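Local coordinates for probable enoyl-CoA hydratase/isomerase (Pseudomonas aeruginosa PAO1, PDB 5YLO), which probably isomerises Delta3- to Delta2-enoyl-CoA in unsaturated fatty acid metabolism, as a member of the enoyl-CoA hydratase/isomerase (crotonase) family, at residues 15-21 with 52-58; 41-47 with 95-101; 107-113 with 130-134. All coordinates share one frame; numbering follows the deposited sequence.

Interaction 1 (15-21 with 52-58)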
ATOM      1  N   ILE A  15      -6.582  22.493 -20.926  1.00 76.76           N
ATOM      2  CA  ILE A  15      -7.269  21.840 -19.819  1.00 66.15           C
ATOM      3  C   ILE A  15      -8.729  21.667 -20.211  1.00 65.86           C
ATOM      4  O   ILE A  15      -9.433  22.653 -20.462  1.00 67.88           O
ATOM      5  CB  ILE A  15      -7.144  22.643 -18.514  1.00 67.30           C
ATOM      6  CG1 ILE A  15      -5.673  22.900 -18.175  1.00 74.47           C
ATOM      7  CG2 ILE A  15      -7.828  21.908 -17.371  1.00 63.41           C
ATOM      8  CD1 ILE A  15      -5.473  23.786 -16.959  1.00 67.83           C
ATOM      9  N   ALA A  16      -9.183  20.418 -20.262  1.00 65.82           N
ATOM     10  CA  ALA A  16     -10.574  20.099 -20.555  1.00 70.31           C
ATOM     11  C   ALA A  16     -11.331  19.942 -19.242  1.00 65.80           C
ATOM     12  O   ALA A  16     -11.032  19.038 -18.453  1.00 73.63           O
ATOM     13  CB  ALA A  16     -10.683  18.826 -21.393  1.00 65.45           C
ATOM     14  N   TRP A  17     -12.306  20.816 -19.011  1.00 63.10           N
ATOM     15  CA  TRP A  17     -13.124  20.784 -17.807  1.00 61.85           C
ATOM     16  C   TRP A  17     -14.410  20.024 -18.104  1.00 61.31           C
ATOM     17  O   TRP A  17     -15.206  20.449 -18.947  1.00 85.45           O
ATOM     18  CB  TRP A  17     -13.434  22.199 -17.317  1.00 63.85           C
ATOM     19  CG  TRP A  17     -12.219  23.001 -16.960  1.00 66.59           C
ATOM     20  CD1 TRP A  17     -11.285  23.502 -17.822  1.00 73.44           C
ATOM     21  CD2 TRP A  17     -11.813  23.412 -15.647  1.00 67.90           C
ATOM     22  NE1 TRP A  17     -10.321  24.190 -17.127  1.00 72.15           N
ATOM     23  CE2 TRP A  17     -10.621  24.151 -15.790  1.00 72.47           C
ATOM     24  CE3 TRP A  17     -12.339  23.224 -14.366  1.00 63.31           C
ATOM     25  CZ2 TRP A  17      -9.948  24.702 -14.702  1.00 66.87           C
ATOM     26  CZ3 TRP A  17     -11.668  23.772 -13.287  1.00 68.30           C
ATOM     27  CH2 TRP A  17     -10.487  24.502 -13.462  1.00 65.42           C
ATOM     28  N   LEU A  18     -14.604  18.902 -17.420  1.00 58.58           N
ATOM     29  CA  LEU A  18     -15.811  18.093 -17.549  1.00 58.11           C
ATOM     30  C   LEU A  18     -16.557  18.176 -16.225  1.00 57.44           C
ATOM     31  O   LEU A  18     -16.126  17.590 -15.227  1.00 55.70           O
ATOM     32  CB  LEU A  18     -15.474  16.647 -17.904  1.00 56.44           C
ATOM     33  CG  LEU A  18     -14.422  16.457 -19.000  1.00 56.94           C
ATOM     34  CD1 LEU A  18     -14.228  14.988 -19.326  1.00 55.56           C
ATOM     35  CD2 LEU A  18     -14.794  17.238 -20.247  1.00 59.66           C
ATOM     36  N   VAL A  19     -17.668  18.904 -16.214  1.00 59.14           N
ATOM     37  CA  VAL A  19     -18.438  19.141 -15.000  1.00 59.12           C
ATOM     38  C   VAL A  19     -19.767  18.411 -15.124  1.00 59.33           C
ATOM     39  O   VAL A  19     -20.524  18.644 -16.074  1.00 68.03           O
ATOM     40  CB  VAL A  19     -18.658  20.639 -14.749  1.00 61.35           C
ATOM     41  CG1 VAL A  19     -19.298  20.857 -13.386  1.00 61.43           C
ATOM     42  CG2 VAL A  19     -17.344  21.398 -14.861  1.00 61.72           C
ATOM     43  N   LEU A  20     -20.045  17.525 -14.169  1.00 57.85           N
ATOM     44  CA  LEU A  20     -21.391  16.987 -14.024  1.00 58.49           C
ATOM     45  C   LEU A  20     -22.363  18.140 -13.814  1.00 63.16           C
ATOM     46  O   LEU A  20     -22.099  19.049 -13.021  1.00 63.50           O
ATOM     47  CB  LEU A  20     -21.454  16.012 -12.846  1.00 56.94           C
ATOM     48  CG  LEU A  20     -21.063  14.546 -13.056  1.00 65.46           C
ATOM     49  CD1 LEU A  20     -19.693  14.402 -13.701  1.00 62.84           C
ATOM     50  CD2 LEU A  20     -21.099  13.806 -11.728  1.00 67.18           C
ATOM     51  N   ASN A  21     -23.483  18.119 -14.535  1.00 78.68           N
ATOM     52  CA  ASN A  21     -24.414  19.244 -14.524  1.00 85.60           C
ATOM     53  C   ASN A  21     -25.849  18.749 -14.342  1.00 82.51           C
ATOM     54  O   ASN A  21     -26.703  18.892 -15.215  1.00 80.43           O
ATOM     55  CB  ASN A  21     -24.297  20.080 -15.792  1.00 91.42           C
ATOM     56  CG  ASN A  21     -24.905  21.458 -15.633  1.00 99.35           C
ATOM     57  OD1 ASN A  21     -24.549  22.367 -16.529  1.00104.56           O
ATOM     58  ND2 ASN A  21     -25.685  21.704 -14.713  1.00 94.37           N
ATOM     59  N   ALA A  52      -4.598  18.045 -19.996  1.00 60.87           N
ATOM     60  CA  ALA A  52      -5.023  17.684 -18.655  1.00 58.56           C
ATOM     61  C   ALA A  52      -6.543  17.750 -18.618  1.00 57.30           C
ATOM     62  O   ALA A  52      -7.157  18.537 -19.343  1.00 58.67           O
ATOM     63  CB  ALA A  52      -4.412  18.605 -17.591  1.00 59.30           C
ATOM     64  N   VAL A  53      -7.145  16.911 -17.779  1.00 55.15           N
ATOM     65  CA  VAL A  53      -8.595  16.780 -17.708  1.00 54.16           C
ATOM     66  C   VAL A  53      -9.036  16.979 -16.265  1.00 53.02           C
ATOM     67  O   VAL A  53      -8.457  16.387 -15.347  1.00 52.07           O
ATOM     68  CB  VAL A  53      -9.070  15.414 -18.236  1.00 53.19           C
ATOM     69  CG1 VAL A  53     -10.575  15.275 -18.071  1.00 52.52           C
ATOM     70  CG2 VAL A  53      -8.669  15.244 -19.692  1.00 54.90           C
ATOM     71  N   VAL A  54     -10.062  17.804 -16.070  1.00 54.26           N
ATOM     72  CA  VAL A  54     -10.633  18.069 -14.756  1.00 56.20           C
ATOM     73  C   VAL A  54     -12.058  17.535 -14.740  1.00 60.60           C
ATOM     74  O   VAL A  54     -12.829  17.781 -15.674  1.00 55.99           O
ATOM     75  CB  VAL A  54     -10.609  19.569 -14.415  1.00 55.63           C
ATOM     76  CG1 VAL A  54     -11.305  19.819 -13.088  1.00 55.62           C
ATOM     77  CG2 VAL A  54      -9.177  20.081 -14.377  1.00 62.09           C
ATOM     78  N   LEU A  55     -12.399  16.800 -13.684  1.00 51.04           N
ATOM     79  CA  LEU A  55     -13.742  16.271 -13.478  1.00 50.66           C
ATOM     80  C   LEU A  55     -14.318  16.918 -12.229  1.00 52.51           C
ATOM     81  O   LEU A  55     -13.784  16.732 -11.130  1.00 55.43           O
ATOM     82  CB  LEU A  55     -13.722  14.749 -13.334  1.00 49.11           C
ATOM     83  CG  LEU A  55     -15.078  14.063 -13.176  1.00 53.11           C
ATOM     84  CD1 LEU A  55     -15.911  14.243 -14.434  1.00 59.07           C
ATOM     85  CD2 LEU A  55     -14.896  12.590 -12.849  1.00 58.46           C
ATOM     86  N   GLY A  56     -15.404  17.674 -12.394  1.00 55.28           N
ATOM     87  CA  GLY A  56     -15.989  18.399 -11.292  1.00 54.52           C
ATOM     88  C   GLY A  56     -17.495  18.226 -11.243  1.00 55.58           C
ATOM     89  O   GLY A  56     -18.127  17.749 -12.184  1.00 62.63           O
ATOM     90  N   GLY A  57     -18.061  18.622 -10.103  1.00 56.89           N
ATOM     91  CA  GLY A  57     -19.494  18.642  -9.923  1.00 58.71           C
ATOM     92  C   GLY A  57     -20.038  20.063  -9.938  1.00 62.32           C
ATOM     93  O   GLY A  57     -19.303  21.045  -9.877  1.00 65.85           O
ATOM     94  N   SER A  58     -21.360  20.156 -10.026  1.00 64.66           N
ATOM     95  CA  SER A  58     -22.048  21.437 -10.048  1.00 68.88           C
ATOM     96  C   SER A  58     -22.767  21.666  -8.728  1.00 71.04           C
ATOM     97  O   SER A  58     -23.336  20.736  -8.146  1.00 70.08           O
ATOM     98  CB  SER A  58     -23.047  21.515 -11.206  1.00 71.15           C
ATOM     99  OG  SER A  58     -22.390  21.791 -12.430  1.00 73.03           O
TER

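Interaction 2 (41-47 with 95-101)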
ATOM      1  N   LEU A  41     -14.751  11.706 -22.714  1.00 63.53           N
ATOM      2  CA  LEU A  41     -13.425  11.255 -22.307  1.00 63.75           C
ATOM      3  C   LEU A  41     -12.647  10.693 -23.490  1.00 60.84           C
ATOM      4  O   LEU A  41     -11.445  10.946 -23.628  1.00 59.29           O
ATOM      5  CB  LEU A  41     -13.537  10.208 -21.200  1.00 56.55           C
ATOM      6  CG  LEU A  41     -13.846  10.711 -19.791  1.00 54.36           C
ATOM      7  CD1 LEU A  41     -14.035   9.537 -18.848  1.00 61.96           C
ATOM      8  CD2 LEU A  41     -12.743  11.627 -19.291  1.00 55.77           C
ATOM      9  N   ASP A  42     -13.318   9.924 -24.352  1.00 58.75           N
ATOM     10  CA  ASP A  42     -12.655   9.395 -25.539  1.00 62.90           C
ATOM     11  C   ASP A  42     -12.198  10.519 -26.458  1.00 65.77           C
ATOM     12  O   ASP A  42     -11.144  10.420 -27.098  1.00 69.07           O
ATOM     13  CB  ASP A  42     -13.591   8.438 -26.278  1.00 63.96           C
ATOM     14  CG  ASP A  42     -12.981   7.896 -27.556  1.00 75.16           C
ATOM     15  OD1 ASP A  42     -12.143   6.973 -27.470  1.00 78.86           O
ATOM     16  OD2 ASP A  42     -13.342   8.389 -28.647  1.00 82.38           O
ATOM     17  N   ALA A  43     -12.973  11.603 -26.530  1.00 69.98           N
ATOM     18  CA  ALA A  43     -12.563  12.742 -27.341  1.00 71.02           C
ATOM     19  C   ALA A  43     -11.338  13.429 -26.750  1.00 65.71           C
ATOM     20  O   ALA A  43     -10.489  13.939 -27.490  1.00 79.55           O
ATOM     21  CB  ALA A  43     -13.722  13.728 -27.485  1.00 71.31           C
ATOM     22  N   CYS A  44     -11.220  13.444 -25.420  1.00 62.89           N
ATOM     23  CA  CYS A  44     -10.071  14.090 -24.793  1.00 62.24           C
ATOM     24  C   CYS A  44      -8.779  13.337 -25.086  1.00 67.22           C
ATOM     25  O   CYS A  44      -7.739  13.955 -25.340  1.00 71.59           O
ATOM     26  CB  CYS A  44     -10.292  14.216 -23.286  1.00 59.65           C
ATOM     27  SG  CYS A  44     -11.552  15.425 -22.819  1.00 86.64           S
ATOM     28  N   GLU A  45      -8.820  12.002 -25.059  1.00 60.75           N
ATOM     29  CA  GLU A  45      -7.629  11.218 -25.376  1.00 60.89           C
ATOM     30  C   GLU A  45      -7.125  11.525 -26.780  1.00 74.09           C
ATOM     31  O   GLU A  45      -5.921  11.711 -26.994  1.00 76.93           O
ATOM     32  CB  GLU A  45      -7.924   9.726 -25.234  1.00 63.26           C
ATOM     33  CG  GLU A  45      -7.617   9.155 -23.869  1.00 64.03           C
ATOM     34  CD  GLU A  45      -7.536   7.645 -23.890  1.00 70.42           C
ATOM     35  OE1 GLU A  45      -7.042   7.094 -24.896  1.00 70.12           O
ATOM     36  OE2 GLU A  45      -7.971   7.011 -22.906  1.00 72.57           O
ATOM     37  N   ARG A  46      -8.036  11.583 -27.753  1.00 86.81           N
ATOM     38  CA  ARG A  46      -7.635  11.799 -29.140  1.00 89.77           C
ATOM     39  C   ARG A  46      -7.219  13.242 -29.401  1.00 85.42           C
ATOM     40  O   ARG A  46      -6.397  13.496 -30.288  1.00 86.38           O
ATOM     41  CB  ARG A  46      -8.775  11.400 -30.078  1.00 91.74           C
ATOM     42  CG  ARG A  46      -8.989   9.898 -30.205  1.00 89.76           C
ATOM     43  CD  ARG A  46     -10.462   9.551 -30.399  1.00 91.86           C
ATOM     44  NE  ARG A  46     -11.203  10.623 -31.058  1.00103.52           N
ATOM     45  CZ  ARG A  46     -12.459  10.517 -31.481  1.00103.93           C
ATOM     46  NH1 ARG A  46     -13.123   9.380 -31.324  1.00 98.88           N
ATOM     47  NH2 ARG A  46     -13.051  11.549 -32.066  1.00102.60           N
ATOM     48  N   ASP A  47      -7.759  14.190 -28.648  1.00 76.62           N
ATOM     49  CA  ASP A  47      -7.539  15.606 -28.935  1.00 75.70           C
ATOM     50  C   ASP A  47      -6.132  16.028 -28.525  1.00 75.16           C
ATOM     51  O   ASP A  47      -5.761  15.863 -27.356  1.00 77.75           O
ATOM     52  CB  ASP A  47      -8.588  16.445 -28.209  1.00 77.74           C
ATOM     53  CG  ASP A  47      -8.699  17.860 -28.751  1.00 86.35           C
ATOM     54  OD1 ASP A  47      -7.711  18.376 -29.314  1.00 98.01           O
ATOM     55  OD2 ASP A  47      -9.784  18.462 -28.605  1.00 82.86           O
ATOM     56  N   ARG A  95     -12.380   3.250 -18.499  1.00 40.91           N
ATOM     57  CA  ARG A  95     -11.777   4.241 -19.400  1.00 42.08           C
ATOM     58  C   ARG A  95     -11.147   5.446 -18.692  1.00 46.39           C
ATOM     59  O   ARG A  95     -10.045   5.871 -19.039  1.00 55.21           O
ATOM     60  CB  ARG A  95     -12.806   4.721 -20.426  1.00 44.18           C
ATOM     61  CG  ARG A  95     -12.291   5.804 -21.359  1.00 51.45           C
ATOM     62  CD  ARG A  95     -13.353   6.216 -22.367  1.00 69.25           C
ATOM     63  NE  ARG A  95     -13.749   5.106 -23.228  1.00 82.50           N
ATOM     64  CZ  ARG A  95     -13.162   4.810 -24.383  1.00 91.81           C
ATOM     65  NH1 ARG A  95     -13.589   3.780 -25.101  1.00 84.25           N
ATOM     66  NH2 ARG A  95     -12.147   5.543 -24.820  1.00100.19           N
ATOM     67  N   LEU A  96     -11.850   5.990 -17.702  1.00 46.51           N
ATOM     68  CA  LEU A  96     -11.347   7.113 -16.919  1.00 43.69           C
ATOM     69  C   LEU A  96     -10.105   6.711 -16.137  1.00 36.57           C
ATOM     70  O   LEU A  96      -9.128   7.464 -16.069  1.00 41.98           O
ATOM     71  CB  LEU A  96     -12.426   7.634 -15.971  1.00 43.58           C
ATOM     72  CG  LEU A  96     -12.007   8.828 -15.110  1.00 46.33           C
ATOM     73  CD1 LEU A  96     -11.637  10.017 -15.987  1.00 48.58           C
ATOM     74  CD2 LEU A  96     -13.111   9.197 -14.132  1.00 44.21           C
ATOM     75  N   HIS A  97     -10.129   5.517 -15.543  1.00 34.53           N
ATOM     76  CA  HIS A  97      -9.006   5.057 -14.736  1.00 34.13           C
ATOM     77  C   HIS A  97      -7.750   4.874 -15.578  1.00 37.26           C
ATOM     78  O   HIS A  97      -6.637   5.136 -15.108  1.00 40.50           O
ATOM     79  CB  HIS A  97      -9.390   3.755 -14.033  1.00 42.27           C
ATOM     80  CG  HIS A  97      -8.228   2.989 -13.484  1.00 40.97           C
ATOM     81  ND1 HIS A  97      -7.850   1.758 -13.975  1.00 43.35           N
ATOM     82  CD2 HIS A  97      -7.365   3.276 -12.480  1.00 40.56           C
ATOM     83  CE1 HIS A  97      -6.801   1.320 -13.301  1.00 47.83           C
ATOM     84  NE2 HIS A  97      -6.486   2.222 -12.389  1.00 48.23           N
ATOM     85  N   ALA A  98      -7.908   4.435 -16.826  1.00 46.30           N
ATOM     86  CA  ALA A  98      -6.790   4.167 -17.722  1.00 47.16           C
ATOM     87  C   ALA A  98      -6.576   5.269 -18.755  1.00 45.71           C
ATOM     88  O   ALA A  98      -5.866   5.046 -19.739  1.00 46.30           O
ATOM     89  CB  ALA A  98      -6.997   2.827 -18.429  1.00 43.88           C
ATOM     90  N   LEU A  99      -7.166   6.445 -18.548  1.00 41.58           N
ATOM     91  CA  LEU A  99      -7.082   7.522 -19.528  1.00 42.82           C
ATOM     92  C   LEU A  99      -5.636   7.967 -19.726  1.00 52.78           C
ATOM     93  O   LEU A  99      -4.858   8.048 -18.773  1.00 46.06           O
ATOM     94  CB  LEU A  99      -7.937   8.703 -19.073  1.00 43.77           C
ATOM     95  CG  LEU A  99      -8.315   9.727 -20.141  1.00 53.34           C
ATOM     96  CD1 LEU A  99      -9.568   9.277 -20.878  1.00 53.09           C
ATOM     97  CD2 LEU A  99      -8.504  11.102 -19.523  1.00 50.61           C
ATOM     98  N   ASP A 100      -5.280   8.271 -20.975  1.00 61.52           N
ATOM     99  CA  ASP A 100      -3.893   8.567 -21.323  1.00 61.90           C
ATOM    100  C   ASP A 100      -3.469   9.994 -20.995  1.00 63.95           C
ATOM    101  O   ASP A 100      -2.298  10.333 -21.203  1.00 76.27           O
ATOM    102  CB  ASP A 100      -3.651   8.296 -22.809  1.00 65.22           C
ATOM    103  CG  ASP A 100      -3.486   6.822 -23.113  1.00 74.99           C
ATOM    104  OD1 ASP A 100      -3.157   6.052 -22.185  1.00 76.78           O
ATOM    105  OD2 ASP A 100      -3.675   6.436 -24.287  1.00 75.32           O
ATOM    106  N   LYS A 101      -4.372  10.828 -20.499  1.00 57.35           N
ATOM    107  CA  LYS A 101      -4.060  12.175 -20.059  1.00 60.49           C
ATOM    108  C   LYS A 101      -4.109  12.255 -18.537  1.00 56.16           C
ATOM    109  O   LYS A 101      -4.803  11.466 -17.886  1.00 52.92           O
ATOM    110  CB  LYS A 101      -5.052  13.185 -20.652  1.00 62.93           C
ATOM    111  CG  LYS A 101      -5.323  13.016 -22.140  1.00 61.55           C
ATOM    112  CD  LYS A 101      -4.245  13.647 -23.005  1.00 61.09           C
ATOM    113  CE  LYS A 101      -4.687  13.657 -24.464  1.00 77.10           C
ATOM    114  NZ  LYS A 101      -3.728  14.334 -25.380  1.00 89.13           N
TER

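Interaction 3 (107-113 with 130-134)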
ATOM      1  N   VAL A 107     -13.326  17.603  -6.090  1.00 47.18           N
ATOM      2  CA  VAL A 107     -14.415  17.204  -5.206  1.00 51.91           C
ATOM      3  C   VAL A 107     -14.992  18.446  -4.537  1.00 54.42           C
ATOM      4  O   VAL A 107     -14.617  18.797  -3.413  1.00 50.48           O
ATOM      5  CB  VAL A 107     -13.934  16.170  -4.172  1.00 51.89           C
ATOM      6  CG1 VAL A 107     -15.104  15.614  -3.394  1.00 50.89           C
ATOM      7  CG2 VAL A 107     -13.179  15.047  -4.866  1.00 42.61           C
ATOM      8  N   ASN A 108     -15.906  19.124  -5.235  1.00 51.95           N
ATOM      9  CA  ASN A 108     -16.482  20.362  -4.728  1.00 52.76           C
ATOM     10  C   ASN A 108     -17.442  20.132  -3.572  1.00 54.14           C
ATOM     11  O   ASN A 108     -17.664  21.053  -2.779  1.00 77.51           O
ATOM     12  CB  ASN A 108     -17.192  21.099  -5.863  1.00 62.37           C
ATOM     13  CG  ASN A 108     -18.123  20.194  -6.644  1.00 65.47           C
ATOM     14  OD1 ASN A 108     -17.679  19.360  -7.430  1.00 50.52           O
ATOM     15  ND2 ASN A 108     -19.424  20.351  -6.424  1.00 61.76           N
ATOM     16  N   GLY A 109     -18.001  18.941  -3.457  1.00 53.36           N
ATOM     17  CA  GLY A 109     -18.962  18.625  -2.414  1.00 57.92           C
ATOM     18  C   GLY A 109     -18.924  17.150  -2.091  1.00 65.90           C
ATOM     19  O   GLY A 109     -17.912  16.480  -2.312  1.00 59.45           O
ATOM     20  N   SER A 110     -20.036  16.635  -1.571  1.00 67.12           N
ATOM     21  CA  SER A 110     -20.068  15.242  -1.145  1.00 68.89           C
ATOM     22  C   SER A 110     -20.019  14.293  -2.340  1.00 65.14           C
ATOM     23  O   SER A 110     -20.646  14.532  -3.376  1.00 58.65           O
ATOM     24  CB  SER A 110     -21.318  14.960  -0.310  1.00 70.56           C
ATOM     25  OG  SER A 110     -22.482  14.926  -1.115  1.00 76.69           O
ATOM     26  N   ALA A 111     -19.262  13.206  -2.187  1.00 53.28           N
ATOM     27  CA  ALA A 111     -19.198  12.130  -3.167  1.00 52.57           C
ATOM     28  C   ALA A 111     -19.626  10.834  -2.495  1.00 53.59           C
ATOM     29  O   ALA A 111     -19.071  10.458  -1.458  1.00 49.50           O
ATOM     30  CB  ALA A 111     -17.789  11.994  -3.754  1.00 47.57           C
ATOM     31  N   VAL A 112     -20.614  10.157  -3.077  1.00 47.96           N
ATOM     32  CA  VAL A 112     -21.241   8.996  -2.455  1.00 50.04           C
ATOM     33  C   VAL A 112     -21.253   7.842  -3.448  1.00 47.40           C
ATOM     34  O   VAL A 112     -21.668   8.012  -4.599  1.00 51.04           O
ATOM     35  CB  VAL A 112     -22.674   9.309  -1.983  1.00 54.05           C
ATOM     36  CG1 VAL A 112     -23.290   8.090  -1.316  1.00 57.14           C
ATOM     37  CG2 VAL A 112     -22.681  10.505  -1.036  1.00 54.58           C
ATOM     38  N   GLY A 113     -20.798   6.676  -2.999  1.00 52.38           N
ATOM     39  CA  GLY A 113     -20.942   5.455  -3.779  1.00 49.52           C
ATOM     40  C   GLY A 113     -20.229   5.542  -5.114  1.00 52.41           C
ATOM     41  O   GLY A 113     -19.011   5.752  -5.184  1.00 44.36           O
ATOM     42  N   SER A 130     -15.841  21.410   2.591  1.00 72.05           N
ATOM     43  CA  SER A 130     -17.207  20.947   2.798  1.00 73.46           C
ATOM     44  C   SER A 130     -17.432  19.529   2.290  1.00 68.45           C
ATOM     45  O   SER A 130     -18.448  18.918   2.639  1.00 67.09           O
ATOM     46  CB  SER A 130     -18.191  21.893   2.109  1.00 76.59           C
ATOM     47  OG  SER A 130     -17.905  21.996   0.723  1.00 72.89           O
ATOM     48  N   ALA A 131     -16.519  18.998   1.479  1.00 63.01           N
ATOM     49  CA  ALA A 131     -16.734  17.699   0.857  1.00 57.26           C
ATOM     50  C   ALA A 131     -16.856  16.600   1.907  1.00 54.52           C
ATOM     51  O   ALA A 131     -16.146  16.593   2.916  1.00 51.54           O
ATOM     52  CB  ALA A 131     -15.595  17.380  -0.110  1.00 50.34           C
ATOM     53  N   ARG A 132     -17.780  15.671   1.662  1.00 59.15           N
ATOM     54  CA  ARG A 132     -18.018  14.528   2.532  1.00 64.26           C
ATOM     55  C   ARG A 132     -18.035  13.264   1.684  1.00 56.17           C
ATOM     56  O   ARG A 132     -18.414  13.292   0.512  1.00 51.82           O
ATOM     57  CB  ARG A 132     -19.340  14.679   3.298  1.00 72.42           C
ATOM     58  CG  ARG A 132     -19.474  16.005   4.037  1.00 80.09           C
ATOM     59  CD  ARG A 132     -19.364  15.810   5.536  1.00 83.19           C
ATOM     60  NE  ARG A 132     -20.499  15.054   6.055  1.00 84.71           N
ATOM     61  CZ  ARG A 132     -20.567  14.553   7.282  1.00 85.23           C
ATOM     62  NH1 ARG A 132     -21.643  13.878   7.662  1.00 92.09           N
ATOM     63  NH2 ARG A 132     -19.558  14.718   8.127  1.00 77.36           N
ATOM     64  N   PHE A 133     -17.620  12.148   2.279  1.00 53.77           N
ATOM     65  CA  PHE A 133     -17.424  10.915   1.525  1.00 51.31           C
ATOM     66  C   PHE A 133     -18.175   9.766   2.179  1.00 52.24           C
ATOM     67  O   PHE A 133     -18.053   9.545   3.387  1.00 53.61           O
ATOM     68  CB  PHE A 133     -15.933  10.585   1.410  1.00 55.10           C
ATOM     69  CG  PHE A 133     -15.152  11.608   0.636  1.00 49.39           C
ATOM     70  CD1 PHE A 133     -14.630  12.726   1.267  1.00 51.90           C
ATOM     71  CD2 PHE A 133     -14.950  11.456  -0.726  1.00 48.96           C
ATOM     72  CE1 PHE A 133     -13.914  13.673   0.552  1.00 60.41           C
ATOM     73  CE2 PHE A 133     -14.235  12.397  -1.446  1.00 55.29           C
ATOM     74  CZ  PHE A 133     -13.716  13.508  -0.807  1.00 58.82           C
ATOM     75  N   LYS A 134     -18.939   9.032   1.371  1.00 47.89           N
ATOM     76  CA  LYS A 134     -19.723   7.892   1.825  1.00 52.62           C
ATOM     77  C   LYS A 134     -19.491   6.713   0.893  1.00 51.96           C
ATOM     78  O   LYS A 134     -19.361   6.888  -0.323  1.00 44.67           O
ATOM     79  CB  LYS A 134     -21.222   8.227   1.873  1.00 62.25           C
ATOM     80  CG  LYS A 134     -21.706   8.844   3.179  1.00 64.72           C
ATOM     81  CD  LYS A 134     -23.186   9.185   3.091  1.00 70.81           C
ATOM     82  CE  LYS A 134     -23.844   9.228   4.460  1.00 81.46           C
ATOM     83  NZ  LYS A 134     -25.304   9.500   4.338  1.00 79.26           N
TER

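Interaction 1 (15-21 with 52-58)
Ile15 lies opposite Ala52, and from there strands 15-20 and 52-56 run side by side as the parallel pair of a right-handed beta-alpha-beta unit of the crotonase fold, with helix 31-46 as the crossover. Five backbone hydrogen bonds join them. Ala16 gives its N-H to Ala52 O and takes Val54 N on its O (2.9 Å). Leu18 repeats the pattern, its N bound to Val54 O at 2.7 Å and its O accepting Gly56 N. Leu20 N then reaches Gly56 O, less straight than the others at an N-H...O angle of 145°. The peptide groups of Trp17 and Val19 turn the other way, to strand 7-12, while Val53 bonds to Pro102 and Val104 on its far side, so both are inner strands of the sheet. The carbonyls of Ala52, Ala16, Leu18 and Gly56 each also accept a CA-H, among them Leu55 CA at 3.2 Å from Leu18 O.

Side chains alternate. On one face Val54 lies alongside Trp17: its CB sits over the indole, toward the rim of the ring, and its CG1 is 3.8 Å from Trp17 CE3. Helix 191-204 packs on Ile15 and Val54 of this face. Leu18 and Leu55, on the other face, meet helix 31-46.

Beyond the last strand pair the bonding passes to a side chain. With its OG swung beside its own backbone N (chi1 -79°), Ser58 donates that hydroxyl to Leu20 O at 2.8 Å, and Val19 CG1 rests 3.4 Å from the same OG.

Interaction 2 (41-47 with 95-101)
Leu41 and Leu96 bring together two helices on one side of the crotonase-fold sheet: the C-terminal turns of helix 31-46 meet the end of helix 85-97 and the loop that leads from it into strand 103-107. The apolar part of the contact lies next to the sheet. Both methyls of Leu41 touch Leu96 CD1, each at 3.8 Å, and beyond them Leu18 and Leu55 of the strands close the layer. Leu99, the second residue past helical geometry, presses CD1 against the aliphatic stem of Glu45, 3.6 Å from Glu45 CG, the two side chains lying alongside one another with their ends pointing opposite ways.

Charged groups gather farther out. Asp42 bridges two arginines: its OD1 meets Arg95 NH2 at 3.0 Å and its OD2 meets Arg46 NH1 at 2.9 Å. Arg95 is extended through chi1 and chi2 and bends at chi3 (-62°), which brings the guanidinium across the carboxylate with the two planes 84° apart, a one-atom contact and not a two-pronged one. Less favourable is Glu45 OE1, which stands 3.5 Å from Asp100 OD2, carboxylate beside carboxylate; the long, weak ion pair of Asp100 with Arg215 may ease the repulsion, and the closeness might raise the proton affinity of one of the acids, though the nearby Arg95 would offset this for Glu45.

Hydrogen bonding across the contact rests on Lys101. Bent at chi2 (-81°), its chain then runs out straight past the C-terminal end of helix 31-46, where the carbonyls would probably favour a positive charge. Its CE lies 3.2 Å from Cys44 O, and its NZ donates to Val50 O and, at 3.2 Å, to Asp47 O.

Interaction 3 (107-113 with 130-134)
Arg132 O is held by two neighbours at once: Ala111 N-H points at it from 2.8 Å, nearly straight on to the carbonyl (C=O...N angle 177°), and Ser110 CA comes within 3.0 Å in a CA-H...O contact. Two more bonds complete this short parallel pairing. Lys134 N reaches Ala111 O at 3.2 Å, in the carbonyl plane, whereas Gly113 N approaches Lys134 O at 3.0 Å from above that plane, 35° out of it.

Phe133 and Ala111 share one face of the pair. With chi1 at -64° the ring swings to the side of its own backbone N and comes back toward 107-113; it and Val107 come from opposite directions and meet obliquely, CZ lying 3.6 Å from Val107 CG1, while Ala111 CB approaches obliquely at the CD2 corner. Val107 CG1 also touches Ala131 CB. On the opposite face Val112 lies alongside the start of the Lys134 chain, CG1 to CB 3.8 Å, and the rest of the lysine leads away.

Strand 132-134 is the middle one of a small three-stranded sheet, with 111-112 on one side and 171-172, bonded through Trp171 to Phe133, on the other. Ser110 and Val112 pair their backbones with Cys63. Gly113, with positive phi, is the N-cap of helix 114-120, whose N-terminal end in crotonase enzymes typically supplies an oxyanion-hole N-H; Met116 of that helix packs against both Ala111 and Phe133.

Overall arrangement
Interaction 1 pairs the two strands of a beta-alpha-beta unit; interaction 2 packs the unit's helix 31-46 against the end of helix 85-97, and the two centres are 13 Å apart. Leu18 CD1 meets Leu41 CD2 at 3.7 Å, Ala16 CB meets Cys44 SG at 3.8 Å, and Leu55 CD2 packs on Leu96 CD2. Interaction 3 lies toward the C-terminal end of these strands and to the side, where strand 103-107 leaves the sheet. Its link to interaction 1 is polar, Gly57 N to Asn108 OD1 at 2.8 Å, tying the two segments together as they run toward the oxyanion-hole region of crotonase relatives. Interactions 2 and 3 do not touch; their nearest atoms are about 11 Å apart.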